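Local coordinates for Lmo0812 protein (Listeria monocytogenes serovar 1/2a, PDB 4YF1) that is probably an HD-domain pyrophosphohydrolase that may remove the 3'-diphosphate from guanosine-3',5'-bis(diphosphate), at residues F48-V52 with L111-L116; V118-L122 with F173-Y177. All blocks are in the same frame, centred on the assembly; numbering follows the deposited sequence.

Interaction 1 (F48-V52 with L111-L116); sequences FREEV and LEEKAL
Residues 48-52 lead from an extended connection into helix 50-64, and 111-116 form the first turns of helix 111-132. F48 and R49 are extended (phi/psi -71/147° and -67/165°), R49 takes the N-cap position, and helical angles follow from E50. The backbones come nearest at V52 and E112, whose CA atoms lie 6.7 Å apart.

The polar link is a bidentate salt bridge. With chi1 p and chi2 and chi3 t, R49 presents one edge of its guanidinium to the E112 carboxylate: R49 NE donates to E112 OE2 at 2.7 Å and R49 NH2 to E112 OE1 at 3.0 Å, both nearly linear, so both carboxylate oxygens are satisfied. E112 reaches across with chi1 m and chi2 t, and V52 CG2 lies 3.3 Å from E112 CD, against the side of the carboxylate. The remaining nitrogen, R49 NH1, pairs with E79 of helix 78-87 and makes a long 3.7 Å salt bridge to E51 OE1. The R49 backbone N gives its hydrogen to a water at 2.9 Å, which in turn donates weakly to E112 OE2 at 3.4 Å. K114, directed elsewhere, has its NZ bound by carbonyls including those of V106 and M161.

Beside this network the contact is apolar. The F48 ring (chi1 m) brings CZ to 3.5 Å from A115 CB and its edge, at CE1, to 3.9 Å from L111 CG. V52 CG1 lies 4.2 Å from L116 CD2. Such a charged network flanking an apolar seam joins the starts of two helices within the all-helical HD-domain fold.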
loop_
_atom_site.group_PDB
_atom_site.type_symbol
_atom_site.label_atom_id
_atom_site.label_comp_id
_atom_site.label_asym_id
_atom_site.label_seq_id
_atom_site.Cartn_x
_atom_site.Cartn_y
_atom_site.Cartn_z
ATOM N N PHE A 48 4.595 -12.132 -5.860
ATOM C CA PHE A 48 3.500 -12.291 -4.887
ATOM C C PHE A 48 2.245 -11.523 -5.270
ATOM O O PHE A 48 2.316 -10.459 -5.891
ATOM C CB PHE A 48 3.956 -11.946 -3.457
ATOM C CG PHE A 48 4.905 -12.953 -2.900
ATOM C CD1 PHE A 48 4.426 -14.154 -2.396
ATOM C CD2 PHE A 48 6.291 -12.716 -2.879
ATOM C CE1 PHE A 48 5.299 -15.122 -1.923
ATOM C CE2 PHE A 48 7.160 -13.679 -2.407
ATOM C CZ PHE A 48 6.671 -14.879 -1.933
ATOM N N ARG A 49 1.090 -12.086 -4.905
ATOM C CA ARG A 49 -0.186 -11.479 -5.238
ATOM C C ARG A 49 -0.378 -10.168 -4.514
ATOM O O ARG A 49 0.320 -9.866 -3.521
ATOM C CB ARG A 49 -1.351 -12.435 -4.928
ATOM C CG ARG A 49 -1.560 -12.754 -3.467
ATOM C CD ARG A 49 -2.444 -13.975 -3.266
ATOM N NE ARG A 49 -2.469 -14.401 -1.869
ATOM C CZ ARG A 49 -3.492 -14.301 -1.022
ATOM N NH1 ARG A 49 -4.714 -13.879 -1.402
ATOM N NH2 ARG A 49 -3.320 -14.725 0.220
ATOM N N GLU A 50 -1.359 -9.413 -4.986
ATOM C CA GLU A 50 -1.648 -8.077 -4.483
ATOM C C GLU A 50 -1.910 -8.021 -2.969
ATOM O O GLU A 50 -1.401 -7.117 -2.278
ATOM C CB GLU A 50 -2.829 -7.456 -5.250
ATOM C CG GLU A 50 -2.800 -5.939 -5.235
ATOM C CD GLU A 50 -1.595 -5.379 -5.994
ATOM O OE1 GLU A 50 -0.900 -4.472 -5.462
ATOM O OE2 GLU A 50 -1.320 -5.892 -7.114
ATOM N N GLU A 51 -2.670 -8.989 -2.445
ATOM C CA GLU A 51 -2.934 -9.016 -1.005
ATOM C C GLU A 51 -1.624 -9.044 -0.177
ATOM O O GLU A 51 -1.544 -8.439 0.895
ATOM C CB GLU A 51 -3.780 -10.211 -0.602
ATOM C CG GLU A 51 -5.232 -10.195 -1.104
ATOM C CD GLU A 51 -5.415 -10.529 -2.566
ATOM O OE1 GLU A 51 -4.426 -10.713 -3.328
ATOM O OE2 GLU A 51 -6.609 -10.624 -2.970
ATOM N N VAL A 52 -0.631 -9.776 -0.674
ATOM C CA VAL A 52 0.663 -9.894 0.009
ATOM C C VAL A 52 1.438 -8.591 -0.097
ATOM O O VAL A 52 2.035 -8.137 0.875
ATOM C CB VAL A 52 1.509 -11.072 -0.548
ATOM C CG1 VAL A 52 2.892 -11.140 0.094
ATOM C CG2 VAL A 52 0.813 -12.404 -0.305
ATOM N N LEU A 111 4.562 -19.652 2.891
ATOM C CA LEU A 111 5.481 -18.875 2.016
ATOM C C LEU A 111 5.236 -17.366 2.050
ATOM O O LEU A 111 6.216 -16.567 2.185
ATOM C CB LEU A 111 5.488 -19.379 0.567
ATOM C CG LEU A 111 6.377 -18.610 -0.444
ATOM C CD1 LEU A 111 7.821 -18.590 -0.016
ATOM C CD2 LEU A 111 6.246 -19.203 -1.861
ATOM N N GLU A 112 3.964 -16.964 1.999
ATOM C CA GLU A 112 3.601 -15.530 2.048
ATOM C C GLU A 112 4.047 -14.884 3.363
ATOM O O GLU A 112 4.676 -13.786 3.369
ATOM C CB GLU A 112 2.110 -15.331 1.862
ATOM C CG GLU A 112 1.663 -15.800 0.477
ATOM C CD GLU A 112 0.194 -15.620 0.225
ATOM O OE1 GLU A 112 -0.585 -15.460 1.197
ATOM O OE2 GLU A 112 -0.202 -15.668 -0.966
ATOM N N GLU A 113 3.751 -15.561 4.470
ATOM C CA GLU A 113 4.131 -15.049 5.809
ATOM C C GLU A 113 5.622 -14.916 5.943
ATOM O O GLU A 113 6.089 -13.934 6.529
ATOM C CB GLU A 113 3.544 -15.956 6.895
ATOM C CG GLU A 113 2.011 -15.973 6.827
ATOM C CD GLU A 113 1.349 -17.058 7.655
ATOM O OE1 GLU A 113 1.881 -18.196 7.736
ATOM O OE2 GLU A 113 0.247 -16.765 8.180
ATOM N N LYS A 114 6.369 -15.894 5.442
ATOM C CA LYS A 114 7.853 -15.829 5.459
ATOM C C LYS A 114 8.345 -14.672 4.608
ATOM O O LYS A 114 9.199 -13.897 5.012
ATOM C CB LYS A 114 8.450 -17.127 4.916
ATOM C CG LYS A 114 8.216 -18.329 5.812
ATOM C CD LYS A 114 8.589 -19.603 5.105
ATOM C CE LYS A 114 8.643 -20.817 6.037
ATOM N NZ LYS A 114 10.035 -20.997 6.545
ATOM N N ALA A 115 7.726 -14.494 3.452
ATOM C CA ALA A 115 8.175 -13.443 2.536
ATOM C C ALA A 115 7.984 -12.040 3.115
ATOM O O ALA A 115 8.814 -11.157 2.885
ATOM C CB ALA A 115 7.468 -13.568 1.187
ATOM N N LEU A 116 6.901 -11.840 3.868
ATOM C CA LEU A 116 6.629 -10.540 4.466
ATOM C C LEU A 116 7.720 -10.152 5.456
ATOM O O LEU A 116 8.179 -8.979 5.503
ATOM C CB LEU A 116 5.310 -10.585 5.188
ATOM C CG LEU A 116 4.148 -10.563 4.194
ATOM C CD1 LEU A 116 2.917 -11.119 4.906
ATOM C CD2 LEU A 116 3.924 -9.146 3.691
HETATM O O HOH W 1 1.309 -14.845 -3.954
#

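Interaction 2 (V118-L122 with F173-Y177); sequences VADKL and FFDEY
V118, L122 and Y177 give up the most surface where helix 111-132 meets helix 172-184. The two short helical segments cross at +44°, their axes 9.6 Å apart at closest approach; V118 pairs with F174 (CA-CA 6.8 Å) and L122 with Y177 (CA-CA 5.2 Å).

V118 (chi1 t) sets CG1 3.8 Å from F173 CE1 and 3.9 Å from Y177 CB, while its CG2 makes a CH-pi contact over the F174 ring, 4.1 Å from the centroid. L122 (chi1 t, chi2 p) places CD2 3.8 Å from F173 CB and CD1 4.0 Å from E176 CB. Y177, also chi1 t, swings its ring across the side of the partner helix, CE1 coming 3.4 Å from K121 CB, and its hydroxyl hydrogen-bonds N154.

D120, its CA-to-CB bond pointing away from 173-177, pairs with H35, H87 and K121 and is probably the aspartate of an HD-type site. A119 and F173 also pack on I42 of helix 35-45, and Y177 on I157 and K158 of helix 147-160.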
loop_
_atom_site.group_PDB
_atom_site.type_symbol
_atom_site.label_atom_id
_atom_site.label_comp_id
_atom_site.label_asym_id
_atom_site.label_seq_id
_atom_site.Cartn_x
_atom_site.Cartn_y
_atom_site.Cartn_z
ATOM N N VAL A 118 10.924 -11.543 5.610
ATOM C CA VAL A 118 12.243 -11.385 4.974
ATOM C C VAL A 118 12.343 -10.074 4.159
ATOM O O VAL A 118 13.356 -9.375 4.256
ATOM C CB VAL A 118 12.647 -12.603 4.160
ATOM C CG1 VAL A 118 13.984 -12.426 3.513
ATOM C CG2 VAL A 118 12.624 -13.880 4.990
ATOM N N ALA A 119 11.290 -9.708 3.427
ATOM C CA ALA A 119 11.293 -8.468 2.659
ATOM C C ALA A 119 11.479 -7.248 3.562
ATOM O O ALA A 119 12.224 -6.322 3.237
ATOM C CB ALA A 119 10.025 -8.334 1.843
ATOM N N ASP A 120 10.787 -7.258 4.690
ATOM C CA ASP A 120 10.905 -6.187 5.672
ATOM C C ASP A 120 12.364 -6.097 6.172
ATOM O O ASP A 120 12.938 -5.011 6.228
ATOM C CB ASP A 120 9.980 -6.477 6.849
ATOM C CG ASP A 120 10.150 -5.462 8.002
ATOM O OD1 ASP A 120 9.980 -4.254 7.763
ATOM O OD2 ASP A 120 10.407 -5.890 9.135
ATOM N N LYS A 121 12.956 -7.234 6.508
ATOM C CA LYS A 121 14.376 -7.244 7.004
ATOM C C LYS A 121 15.378 -6.882 5.950
ATOM O O LYS A 121 16.408 -6.299 6.239
ATOM C CB LYS A 121 14.762 -8.598 7.581
ATOM C CG LYS A 121 14.444 -8.711 9.036
ATOM C CD LYS A 121 12.984 -8.600 9.299
ATOM C CE LYS A 121 12.758 -7.847 10.581
ATOM N NZ LYS A 121 11.330 -8.054 10.970
ATOM N N LEU A 122 15.102 -7.306 4.728
ATOM C CA LEU A 122 15.982 -6.991 3.607
ATOM C C LEU A 122 16.088 -5.498 3.366
ATOM O O LEU A 122 17.197 -4.977 3.247
ATOM C CB LEU A 122 15.512 -7.722 2.320
ATOM C CG LEU A 122 16.281 -7.436 1.025
ATOM C CD1 LEU A 122 17.778 -7.631 1.129
ATOM C CD2 LEU A 122 15.736 -8.268 -0.149
ATOM N N PHE A 173 14.990 -13.050 -3.649
ATOM C CA PHE A 173 15.370 -12.042 -2.657
ATOM C C PHE A 173 15.819 -12.629 -1.321
ATOM O O PHE A 173 16.519 -11.934 -0.575
ATOM C CB PHE A 173 14.333 -10.910 -2.482
ATOM C CG PHE A 173 13.098 -11.275 -1.687
ATOM C CD1 PHE A 173 13.074 -11.159 -0.295
ATOM C CD2 PHE A 173 11.913 -11.654 -2.346
ATOM C CE1 PHE A 173 11.929 -11.423 0.446
ATOM C CE2 PHE A 173 10.770 -11.924 -1.611
ATOM C CZ PHE A 173 10.759 -11.829 -0.222
ATOM N N PHE A 174 15.473 -13.894 -1.030
ATOM C CA PHE A 174 15.931 -14.545 0.237
ATOM C C PHE A 174 17.471 -14.623 0.232
ATOM O O PHE A 174 18.105 -14.390 1.261
ATOM C CB PHE A 174 15.329 -15.948 0.399
ATOM C CG PHE A 174 13.944 -15.980 0.995
ATOM C CD1 PHE A 174 13.025 -14.979 0.768
ATOM C CD2 PHE A 174 13.535 -17.096 1.734
ATOM C CE1 PHE A 174 11.761 -15.050 1.307
ATOM C CE2 PHE A 174 12.273 -17.155 2.299
ATOM C CZ PHE A 174 11.389 -16.140 2.084
ATOM N N ASP A 175 18.040 -14.922 -0.942
ATOM C CA ASP A 175 19.493 -15.001 -1.146
ATOM C C ASP A 175 20.160 -13.627 -0.938
ATOM O O ASP A 175 21.263 -13.554 -0.396
ATOM C CB ASP A 175 19.824 -15.544 -2.554
ATOM C CG ASP A 175 19.311 -16.975 -2.783
ATOM O OD1 ASP A 175 19.265 -17.751 -1.806
ATOM O OD2 ASP A 175 18.960 -17.324 -3.940
ATOM N N GLU A 176 19.482 -12.553 -1.347
ATOM C CA GLU A 176 20.003 -11.182 -1.170
ATOM C C GLU A 176 20.082 -10.878 0.327
ATOM O O GLU A 176 21.046 -10.284 0.800
ATOM C CB GLU A 176 19.146 -10.079 -1.785
ATOM C CG GLU A 176 19.020 -10.102 -3.276
ATOM C CD GLU A 176 18.030 -9.066 -3.773
ATOM O OE1 GLU A 176 18.181 -7.869 -3.399
ATOM O OE2 GLU A 176 17.130 -9.465 -4.557
ATOM N N TYR A 177 19.043 -11.255 1.053
ATOM C CA TYR A 177 19.075 -11.054 2.511
ATOM C C TYR A 177 20.198 -11.869 3.151
ATOM O O TYR A 177 20.922 -11.332 4.017
ATOM C CB TYR A 177 17.752 -11.388 3.156
ATOM C CG TYR A 177 17.754 -11.264 4.653
ATOM C CD1 TYR A 177 17.794 -10.025 5.255
ATOM C CD2 TYR A 177 17.711 -12.383 5.464
ATOM C CE1 TYR A 177 17.775 -9.905 6.632
ATOM C CE2 TYR A 177 17.692 -12.275 6.855
ATOM C CZ TYR A 177 17.726 -11.028 7.419
ATOM O OH TYR A 177 17.699 -10.893 8.772
#

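Overall arrangement
Helix 111-132 is common to both contacts: its first turns serve interaction 1, and the residues that follow serve interaction 2, the two contact centres lying about 13 Å apart. Along the chain the two contacts come in series: the helix meets the start of helix 50-64 through its first turns, and helix 172-184 through the residues after them. F173 connects the two, touching both F48 and A115, and F174 packs on K114 and A115. The shared helix also carries D120, which with H35, H59 and D60 matches an HD-type pattern, consistent with a metal site although none is bound there here. Packing thus continues from the partly buried interaction 1 into the buried interior.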